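Alpha,alpha-trehalose-phosphate synthase (UDP-forming) (Burkholderia multivorans, PDB 5UOF) belongs to glycosyltransferase family 20 and is built as a GT-B enzyme, with two Rossmann-like domains joined in one chain. Local coordinates at residues Q244-Y249 against F358-Q363; M269-L274 against N353-F358; E380-Q385 against G391-S396. All blocks are in the same frame, centred on the assembly; numbering follows the deposited sequence.

Contact 1. Residues Q244-Y249 against F358-Q363; sequences QAAVQY and FFRMSQ. With NA (sodium ion), chain C; EDO (1,2-ethanediol), chain E.
Val247 and Arg360 make the close part of this contact: CG2 of Val247 sits 3.3 Å above the guanidinium plane, over its centre, with 3.4 Å from Val247 CG2 to Arg360 CZ. The valine places that methyl there because CG2 stands anti to its own carbonyl carbon, beside the backbone N. This close methyl-on-guanidinium packing lies at the exposed rim, since Val247 faces solvent. Further in, the buried CB of Ala246 rests more lightly against the aliphatic stem of Arg360, 4.1 Å from its CD. The arginine chain runs extended from CG to NE, so that its head reaches across to the flank of helix 239-248 under the Val247 methyl. The head is held from elsewhere, NH1 by a hydrogen bond to Ser384 O and NH2 by a long, weak ion pair with Asp386. At the C-terminal end of helix 352-361, Ser362 OG closes back on Phe359 O at 2.8 Å. There Arg360 O (2.4 Å) and Ser362 O (2.3 Å) bind the sodium ion together with Gln385 and two waters. The arrangement is helix-to-helix packing in the C-terminal half of a GT-B fold, beside a sodium site built largely from carbonyl oxygens at a helix C-terminus.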
loop_
_atom_site.group_PDB
_atom_site.type_symbol
_atom_site.label_atom_id
_atom_site.label_comp_id
_atom_site.label_asym_id
_atom_site.label_seq_id
_atom_site.Cartn_x
_atom_site.Cartn_y
_atom_site.Cartn_z
ATOM N N GLN A 244 0.231 29.883 25.209
ATOM C CA GLN A 244 0.059 30.414 26.558
ATOM C C GLN A 244 0.332 29.341 27.604
ATOM O O GLN A 244 0.989 29.601 28.623
ATOM C CB GLN A 244 -1.355 30.977 26.722
ATOM C CG GLN A 244 -1.674 31.464 28.125
ATOM C CD GLN A 244 -3.141 31.857 28.306
ATOM O OE1 GLN A 244 -4.046 31.167 27.836
ATOM N NE2 GLN A 244 -3.375 32.971 28.988
ATOM N N ALA A 245 -0.161 28.117 27.360
ATOM C CA ALA A 245 0.075 27.021 28.294
ATOM C C ALA A 245 1.556 26.695 28.393
ATOM O O ALA A 245 2.077 26.471 29.492
ATOM C CB ALA A 245 -0.710 25.780 27.865
ATOM N N ALA A 246 2.246 26.650 27.251
ATOM C CA ALA A 246 3.674 26.355 27.263
ATOM C C ALA A 246 4.417 27.362 28.134
ATOM O O ALA A 246 5.226 26.980 28.988
ATOM C CB ALA A 246 4.214 26.348 25.832
ATOM N N VAL A 247 4.121 28.657 27.959
ATOM C CA VAL A 247 4.776 29.691 28.761
ATOM C C VAL A 247 4.408 29.539 30.230
ATOM O O VAL A 247 5.256 29.683 31.119
ATOM C CB VAL A 247 4.396 31.089 28.236
ATOM C CG1 VAL A 247 4.800 32.194 29.242
ATOM C CG2 VAL A 247 5.040 31.312 26.869
ATOM N N GLN A 248 3.138 29.242 30.502
ATOM C CA GLN A 248 2.656 29.118 31.877
ATOM C C GLN A 248 3.374 28.007 32.628
ATOM O O GLN A 248 3.562 28.091 33.851
ATOM C CB GLN A 248 1.151 28.857 31.887
ATOM C CG GLN A 248 0.282 30.091 31.671
ATOM C CD GLN A 248 -1.188 29.744 31.483
ATOM O OE1 GLN A 248 -1.565 28.568 31.437
ATOM N NE2 GLN A 248 -2.024 30.767 31.365
ATOM N N TYR A 249 3.783 26.960 31.915
ATOM C CA TYR A 249 4.510 25.836 32.488
ATOM C C TYR A 249 6.022 25.981 32.368
ATOM O O TYR A 249 6.752 25.032 32.664
ATOM C CB TYR A 249 4.066 24.533 31.825
ATOM C CG TYR A 249 2.887 23.905 32.521
ATOM C CD1 TYR A 249 1.736 24.638 32.766
ATOM C CD2 TYR A 249 2.939 22.593 32.958
ATOM C CE1 TYR A 249 0.652 24.070 33.421
ATOM C CE2 TYR A 249 1.864 22.015 33.615
ATOM C CZ TYR A 249 0.728 22.758 33.845
ATOM O OH TYR A 249 -0.345 22.185 34.493
ATOM N N PHE A 358 8.219 21.584 26.989
ATOM C CA PHE A 358 9.373 20.916 26.387
ATOM C C PHE A 358 9.503 21.299 24.918
ATOM O O PHE A 358 10.613 21.533 24.424
ATOM C CB PHE A 358 9.262 19.390 26.488
ATOM C CG PHE A 358 9.216 18.842 27.889
ATOM C CD1 PHE A 358 9.701 19.551 28.971
ATOM C CD2 PHE A 358 8.688 17.571 28.105
ATOM C CE1 PHE A 358 9.650 19.006 30.256
ATOM C CE2 PHE A 358 8.634 17.025 29.370
ATOM C CZ PHE A 358 9.103 17.745 30.451
ATOM N N PHE A 359 8.380 21.309 24.189
ATOM C CA PHE A 359 8.428 21.731 22.793
ATOM C C PHE A 359 8.984 23.141 22.677
ATOM O O PHE A 359 9.811 23.428 21.803
ATOM C CB PHE A 359 7.031 21.691 22.165
ATOM C CG PHE A 359 6.455 20.311 21.991
ATOM C CD1 PHE A 359 7.264 19.190 21.963
ATOM C CD2 PHE A 359 5.079 20.151 21.853
ATOM C CE1 PHE A 359 6.710 17.924 21.787
ATOM C CE2 PHE A 359 4.524 18.901 21.676
ATOM C CZ PHE A 359 5.335 17.783 21.652
ATOM N N ARG A 360 8.532 24.044 23.539
ATOM C CA ARG A 360 8.983 25.424 23.410
ATOM C C ARG A 360 10.488 25.532 23.639
ATOM O O ARG A 360 11.169 26.297 22.951
ATOM C CB ARG A 360 8.224 26.330 24.378
ATOM C CG ARG A 360 8.499 27.839 24.153
ATOM C CD ARG A 360 7.507 28.649 24.987
ATOM N NE ARG A 360 7.532 30.106 24.780
ATOM C CZ ARG A 360 6.682 30.776 23.996
ATOM N NH1 ARG A 360 5.752 30.135 23.298
ATOM N NH2 ARG A 360 6.746 32.103 23.923
ATOM N N MET A 361 11.024 24.765 24.594
ATOM C CA MET A 361 12.454 24.773 24.912
ATOM C C MET A 361 13.285 24.243 23.758
ATOM O O MET A 361 14.427 24.668 23.549
ATOM C CB MET A 361 12.713 23.912 26.155
ATOM C CG MET A 361 14.173 23.781 26.560
ATOM S SD MET A 361 14.470 22.607 27.907
ATOM C CE MET A 361 12.863 22.586 28.678
ATOM N N SER A 362 12.732 23.291 23.018
ATOM C CA SER A 362 13.502 22.574 22.014
ATOM C C SER A 362 13.769 23.432 20.777
ATOM O O SER A 362 13.117 24.444 20.522
ATOM C CB SER A 362 12.764 21.312 21.602
ATOM O OG SER A 362 11.679 21.664 20.770
ATOM N N GLN A 363 14.744 22.991 19.985
ATOM C CA GLN A 363 15.071 23.639 18.725
ATOM C C GLN A 363 14.508 22.919 17.507
ATOM O O GLN A 363 14.398 23.537 16.442
ATOM C CB GLN A 363 16.591 23.741 18.578
ATOM C CG GLN A 363 17.220 24.820 19.462
ATOM C CD GLN A 363 17.304 24.432 20.927
ATOM O OE1 GLN A 363 17.464 23.259 21.281
ATOM N NE2 GLN A 363 17.194 25.428 21.793
HETATM NA NA NA C . 11.795 26.317 20.670
HETATM C C1 EDO E . 17.785 23.978 26.350
HETATM O O1 EDO E . 18.822 23.012 26.564
HETATM C C2 EDO E . 17.378 23.905 24.886
HETATM O O2 EDO E . 18.569 23.941 24.095
HETATM O O HOH W 1 11.061 28.623 20.972
HETATM O O HOH W 2 13.797 27.378 19.533
#

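Contact 2. Residues M269-L274 against N353-F358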
loop_
_atom_site.group_PDB
_atom_site.type_symbol
_atom_site.label_atom_id
_atom_site.label_comp_id
_atom_site.label_asym_id
_atom_site.label_seq_id
_atom_site.Cartn_x
_atom_site.Cartn_y
_atom_site.Cartn_z
ATOM N N MET A 269 12.955 17.154 20.000
ATOM C CA MET A 269 11.835 16.531 20.700
ATOM C C MET A 269 11.053 15.656 19.736
ATOM O O MET A 269 10.849 16.027 18.574
ATOM C CB MET A 269 10.878 17.575 21.298
ATOM C CG MET A 269 11.343 18.219 22.589
ATOM S SD MET A 269 11.460 17.088 23.989
ATOM C CE MET A 269 9.781 16.498 24.077
ATOM N N SER A 270 10.590 14.517 20.242
ATOM C CA SER A 270 9.815 13.548 19.476
ATOM C C SER A 270 8.866 12.875 20.462
ATOM O O SER A 270 9.291 12.467 21.548
ATOM C CB SER A 270 10.754 12.537 18.796
ATOM O OG SER A 270 10.066 11.604 17.981
ATOM N N VAL A 271 7.577 12.797 20.117
ATOM C CA VAL A 271 6.561 12.262 21.024
ATOM C C VAL A 271 5.631 11.387 20.194
ATOM O O VAL A 271 4.973 11.887 19.275
ATOM C CB VAL A 271 5.751 13.363 21.737
ATOM C CG1 VAL A 271 4.748 12.745 22.678
ATOM C CG2 VAL A 271 6.663 14.316 22.519
ATOM N N ASP A 272 5.606 10.087 20.489
ATOM C CA ASP A 272 4.825 9.136 19.697
ATOM C C ASP A 272 4.333 8.000 20.570
ATOM O O ASP A 272 5.096 7.456 21.365
ATOM C CB ASP A 272 5.653 8.491 18.570
ATOM C CG ASP A 272 6.268 9.491 17.620
ATOM O OD1 ASP A 272 7.220 10.205 18.013
ATOM O OD2 ASP A 272 5.834 9.520 16.447
ATOM N N ARG A 273 3.074 7.606 20.386
ATOM C CA ARG A 273 2.678 6.298 20.874
ATOM C C ARG A 273 3.381 5.219 20.050
ATOM O O ARG A 273 3.804 5.442 18.914
ATOM C CB ARG A 273 1.160 6.134 20.814
ATOM C CG ARG A 273 0.610 5.931 19.421
ATOM C CD ARG A 273 -0.910 5.843 19.432
ATOM N NE ARG A 273 -1.396 4.738 20.252
ATOM C CZ ARG A 273 -1.640 3.515 19.789
ATOM N NH1 ARG A 273 -1.436 3.239 18.508
ATOM N NH2 ARG A 273 -2.088 2.567 20.604
ATOM N N LEU A 274 3.537 4.043 20.642
ATOM C CA LEU A 274 4.253 2.962 19.970
ATOM C C LEU A 274 3.273 2.201 19.086
ATOM O O LEU A 274 2.467 1.411 19.581
ATOM C CB LEU A 274 4.910 2.031 20.983
ATOM C CG LEU A 274 5.942 2.654 21.928
ATOM C CD1 LEU A 274 6.692 1.547 22.678
ATOM C CD2 LEU A 274 6.927 3.562 21.183
ATOM N N ASN A 353 0.594 20.042 29.287
ATOM C CA ASN A 353 1.191 21.375 29.258
ATOM C C ASN A 353 2.693 21.324 29.489
ATOM O O ASN A 353 3.420 22.209 29.018
ATOM C CB ASN A 353 0.515 22.278 30.280
ATOM C CG ASN A 353 -0.856 22.716 29.836
ATOM O OD1 ASN A 353 -1.315 22.343 28.754
ATOM N ND2 ASN A 353 -1.523 23.510 30.662
ATOM N N LEU A 354 3.170 20.309 30.216
ATOM C CA LEU A 354 4.609 20.093 30.329
ATOM C C LEU A 354 5.226 19.777 28.971
ATOM O O LEU A 354 6.290 20.305 28.626
ATOM C CB LEU A 354 4.883 18.966 31.328
ATOM C CG LEU A 354 6.251 18.903 32.002
ATOM C CD1 LEU A 354 6.483 20.143 32.858
ATOM C CD2 LEU A 354 6.375 17.639 32.836
ATOM N N LEU A 355 4.578 18.901 28.188
ATOM C CA LEU A 355 5.078 18.604 26.850
ATOM C C LEU A 355 5.179 19.872 26.015
ATOM O O LEU A 355 6.140 20.046 25.256
ATOM C CB LEU A 355 4.180 17.587 26.138
ATOM C CG LEU A 355 4.113 16.160 26.681
ATOM C CD1 LEU A 355 3.225 15.311 25.780
ATOM C CD2 LEU A 355 5.503 15.550 26.798
ATOM N N MET A 356 4.188 20.762 26.128
ATOM C CA MET A 356 4.256 22.005 25.364
ATOM C C MET A 356 5.461 22.836 25.794
ATOM O O MET A 356 6.162 23.411 24.949
ATOM C CB MET A 356 2.960 22.811 25.513
ATOM C CG MET A 356 1.663 22.024 25.187
ATOM S SD MET A 356 1.694 21.254 23.548
ATOM C CE MET A 356 0.298 20.143 23.662
ATOM N N ALA A 357 5.729 22.892 27.105
ATOM C CA ALA A 357 6.921 23.588 27.582
ATOM C C ALA A 357 8.199 22.922 27.073
ATOM O O ALA A 357 9.174 23.615 26.751
ATOM C CB ALA A 357 6.913 23.669 29.112
ATOM N N PHE A 358 8.219 21.584 26.989
ATOM C CA PHE A 358 9.373 20.916 26.387
ATOM C C PHE A 358 9.503 21.299 24.918
ATOM O O PHE A 358 10.613 21.533 24.424
ATOM C CB PHE A 358 9.262 19.390 26.488
ATOM C CG PHE A 358 9.216 18.842 27.889
ATOM C CD1 PHE A 358 9.701 19.551 28.971
ATOM C CD2 PHE A 358 8.688 17.571 28.105
ATOM C CE1 PHE A 358 9.650 19.006 30.256
ATOM C CE2 PHE A 358 8.634 17.025 29.370
ATOM C CZ PHE A 358 9.103 17.745 30.451
#
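Met269 meets Phe358, and Val271 meets Leu355, in a contact whose cross-segment chemistry is wholly apolar. The methionine reaches the helix through its end: CE lies 3.8 Å from Phe358 CB, and SD lies 4.0 Å from the same Phe358 CB. Its chain is folded at chi2 (-65°) and chi3 (-59°), which curls the terminal methyl back over the base of the phenylalanine, oblique to the ring. One turn earlier on the helix, and two residues later on the strand, the branched side chains touch more lightly, Val271 CG1 to Leu355 CD1 at 4.3 Å; the leucine leaves its backbone beside the strand, but its end swings nearer. Among polar groups, Leu354 O lies 3.3 Å above one face of the Phe358 ring, offset toward the rim, while it also accepts the helical bond from Phe358 N (2.8 Å). On the strand, backbone hydrogen bonds join Met269 to Val364 and Tyr366, and Ser270 to Val304 and Ile306. Beyond the strand, Asp272 forms a salt bridge with Arg283. Residues Met269 and Val271, two apart, thus give strand 266-271 one face for helix 352-361, the layering of a Rossmann-like domain in which helices cover a parallel sheet.

Contact 3. Residues E380-Q385 against G391-S396; sequences EYVASQ and GVLVLS. With NA (sodium ion), chain C.
The Tyr381 ring and the Gln385 amide are the flat groups that meet Gly391-Leu393. Gln385 NE2 lies 3.3 Å above one face of the ring, offset toward the rim; Gly391 C comes to the ring edge, near its plane, whereas Val392 O and Leu393 CD1 approach obliquely. The ring also makes an edge-to-face stack with Phe359. Beyond the edge, Tyr381 OH passes 3.7 Å from Gly391 CA and is hydrogen-bonded to Ser362 OG. The Gln385 amide has its rotation fixed from both ends. Its NE2 donates to Tyr381 O at 2.9 Å, that oxygen lying in the amide plane, and also bonds Phe359 O. Its OE1 binds the sodium ion at 2.3 Å and accepts from Gly391 N at 2.8 Å, a donor well above the carbonyl plane; the nearby cation would probably polarise this carbonyl. Bent at chi2 (-55°), the glutamine folds back to make these bonds. Tyr381 O is gripped from opposite faces by Gln385 NE2 and Ser384 N. Farther along the strand, Val382 CG2 packs on Leu393 CD2 at 4.0 Å, the side chains crossing at about a right angle. The short helix and strand axes run nearly antiparallel (172°), as fits a beta-alpha-beta unit. Helix 376-384 links strands 364-367 and 392-396; helix 352-361 and helix 239-248 flank it on Ser384, and helix 431-447 meets Val382.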
loop_
_atom_site.group_PDB
_atom_site.type_symbol
_atom_site.label_atom_id
_atom_site.label_comp_id
_atom_site.label_asym_id
_atom_site.label_seq_id
_atom_site.Cartn_x
_atom_site.Cartn_y
_atom_site.Cartn_z
ATOM N N GLU A 380 0.906 20.948 17.537
ATOM C CA GLU A 380 1.231 21.374 18.897
ATOM C C GLU A 380 2.669 21.857 18.997
ATOM O O GLU A 380 2.959 22.820 19.725
ATOM C CB GLU A 380 1.013 20.227 19.879
ATOM C CG GLU A 380 -0.445 19.838 20.034
ATOM C CD GLU A 380 -0.633 18.442 20.609
ATOM O OE1 GLU A 380 0.369 17.790 20.957
ATOM O OE2 GLU A 380 -1.794 18.003 20.724
ATOM N N TYR A 381 3.585 21.192 18.283
ATOM C CA TYR A 381 4.978 21.619 18.305
ATOM C C TYR A 381 5.112 23.057 17.808
ATOM O O TYR A 381 5.721 23.905 18.472
ATOM C CB TYR A 381 5.852 20.669 17.467
ATOM C CG TYR A 381 7.283 21.109 17.591
ATOM C CD1 TYR A 381 8.033 20.748 18.700
ATOM C CD2 TYR A 381 7.848 21.969 16.651
ATOM C CE1 TYR A 381 9.328 21.207 18.860
ATOM C CE2 TYR A 381 9.157 22.420 16.790
ATOM C CZ TYR A 381 9.886 22.040 17.910
ATOM O OH TYR A 381 11.169 22.507 18.084
ATOM N N VAL A 382 4.535 23.352 16.642
ATOM C CA VAL A 382 4.613 24.708 16.095
ATOM C C VAL A 382 3.963 25.698 17.051
ATOM O O VAL A 382 4.526 26.754 17.371
ATOM C CB VAL A 382 3.953 24.757 14.705
ATOM C CG1 VAL A 382 3.837 26.197 14.195
ATOM C CG2 VAL A 382 4.727 23.888 13.712
ATOM N N ALA A 383 2.757 25.363 17.524
ATOM C CA ALA A 383 2.019 26.302 18.368
ATOM C C ALA A 383 2.774 26.643 19.648
ATOM O O ALA A 383 2.568 27.719 20.225
ATOM C CB ALA A 383 0.641 25.722 18.703
ATOM N N SER A 384 3.640 25.745 20.114
ATOM C CA SER A 384 4.355 25.967 21.362
ATOM C C SER A 384 5.531 26.932 21.220
ATOM O O SER A 384 6.049 27.401 22.238
ATOM C CB SER A 384 4.861 24.624 21.912
ATOM O OG SER A 384 3.786 23.768 22.261
ATOM N N GLN A 385 5.969 27.242 20.006
ATOM C CA GLN A 385 7.248 27.928 19.850
ATOM C C GLN A 385 7.172 29.400 20.224
ATOM O O GLN A 385 6.149 30.069 20.046
ATOM C CB GLN A 385 7.749 27.812 18.409
ATOM C CG GLN A 385 7.947 26.359 17.998
ATOM C CD GLN A 385 8.870 25.629 18.961
ATOM O OE1 GLN A 385 10.006 26.062 19.208
ATOM N NE2 GLN A 385 8.377 24.538 19.541
ATOM N N GLY A 391 11.512 26.995 17.049
ATOM C CA GLY A 391 12.065 25.737 16.577
ATOM C C GLY A 391 11.622 25.397 15.166
ATOM O O GLY A 391 10.724 26.019 14.595
ATOM N N VAL A 392 12.284 24.380 14.596
ATOM C CA VAL A 392 12.042 23.924 13.231
ATOM C C VAL A 392 11.337 22.580 13.286
ATOM O O VAL A 392 11.764 21.684 14.024
ATOM C CB VAL A 392 13.353 23.783 12.442
ATOM C CG1 VAL A 392 13.073 23.205 11.045
ATOM C CG2 VAL A 392 14.071 25.120 12.361
ATOM N N LEU A 393 10.270 22.439 12.506
ATOM C CA LEU A 393 9.541 21.179 12.431
ATOM C C LEU A 393 10.064 20.366 11.257
ATOM O O LEU A 393 10.042 20.839 10.116
ATOM C CB LEU A 393 8.044 21.424 12.268
ATOM C CG LEU A 393 7.161 20.192 12.020
ATOM C CD1 LEU A 393 7.154 19.295 13.244
ATOM C CD2 LEU A 393 5.757 20.642 11.676
ATOM N N VAL A 394 10.510 19.144 11.541
ATOM C CA VAL A 394 10.857 18.161 10.518
ATOM C C VAL A 394 9.695 17.185 10.457
ATOM O O VAL A 394 9.377 16.540 11.463
ATOM C CB VAL A 394 12.167 17.434 10.852
ATOM C CG1 VAL A 394 12.443 16.354 9.821
ATOM C CG2 VAL A 394 13.334 18.432 10.877
ATOM N N LEU A 395 9.049 17.088 9.295
ATOM C CA LEU A 395 7.720 16.478 9.204
ATOM C C LEU A 395 7.668 15.485 8.055
ATOM O O LEU A 395 8.096 15.802 6.944
ATOM C CB LEU A 395 6.643 17.553 8.998
ATOM C CG LEU A 395 5.188 17.077 8.889
ATOM C CD1 LEU A 395 4.767 16.367 10.147
ATOM C CD2 LEU A 395 4.251 18.258 8.632
ATOM N N SER A 396 7.099 14.304 8.315
ATOM C CA SER A 396 6.904 13.305 7.267
ATOM C C SER A 396 5.871 13.764 6.246
ATOM O O SER A 396 4.790 14.240 6.607
ATOM C CB SER A 396 6.426 11.992 7.885
ATOM O OG SER A 396 5.948 11.105 6.877
HETATM NA NA NA C . 11.795 26.317 20.670
HETATM O O HOH W 1 11.061 28.623 20.972
HETATM O O HOH W 2 13.797 27.378 19.533
#

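Overall arrangement
All three contacts lie in the domain built on the six-stranded parallel sheet, their centres about 10 to 11 Å apart. Contacts 2 and 3 are buried and join helices to that sheet, through strands 266-271 and 392-396; contact 1 is partly buried and packs one helix on another, with an exposed margin. Helix 352-361 serves contacts 1 and 2, which share Phe358, and it meets helix 376-384 of contact 3 through Met356. Contact 2 is purely apolar across its segments, contact 1 lays a methyl on a charged group, and contact 3 mixes apolar packing with a hydrogen bond. The sodium ion and its two waters tie contacts 1 and 3 together.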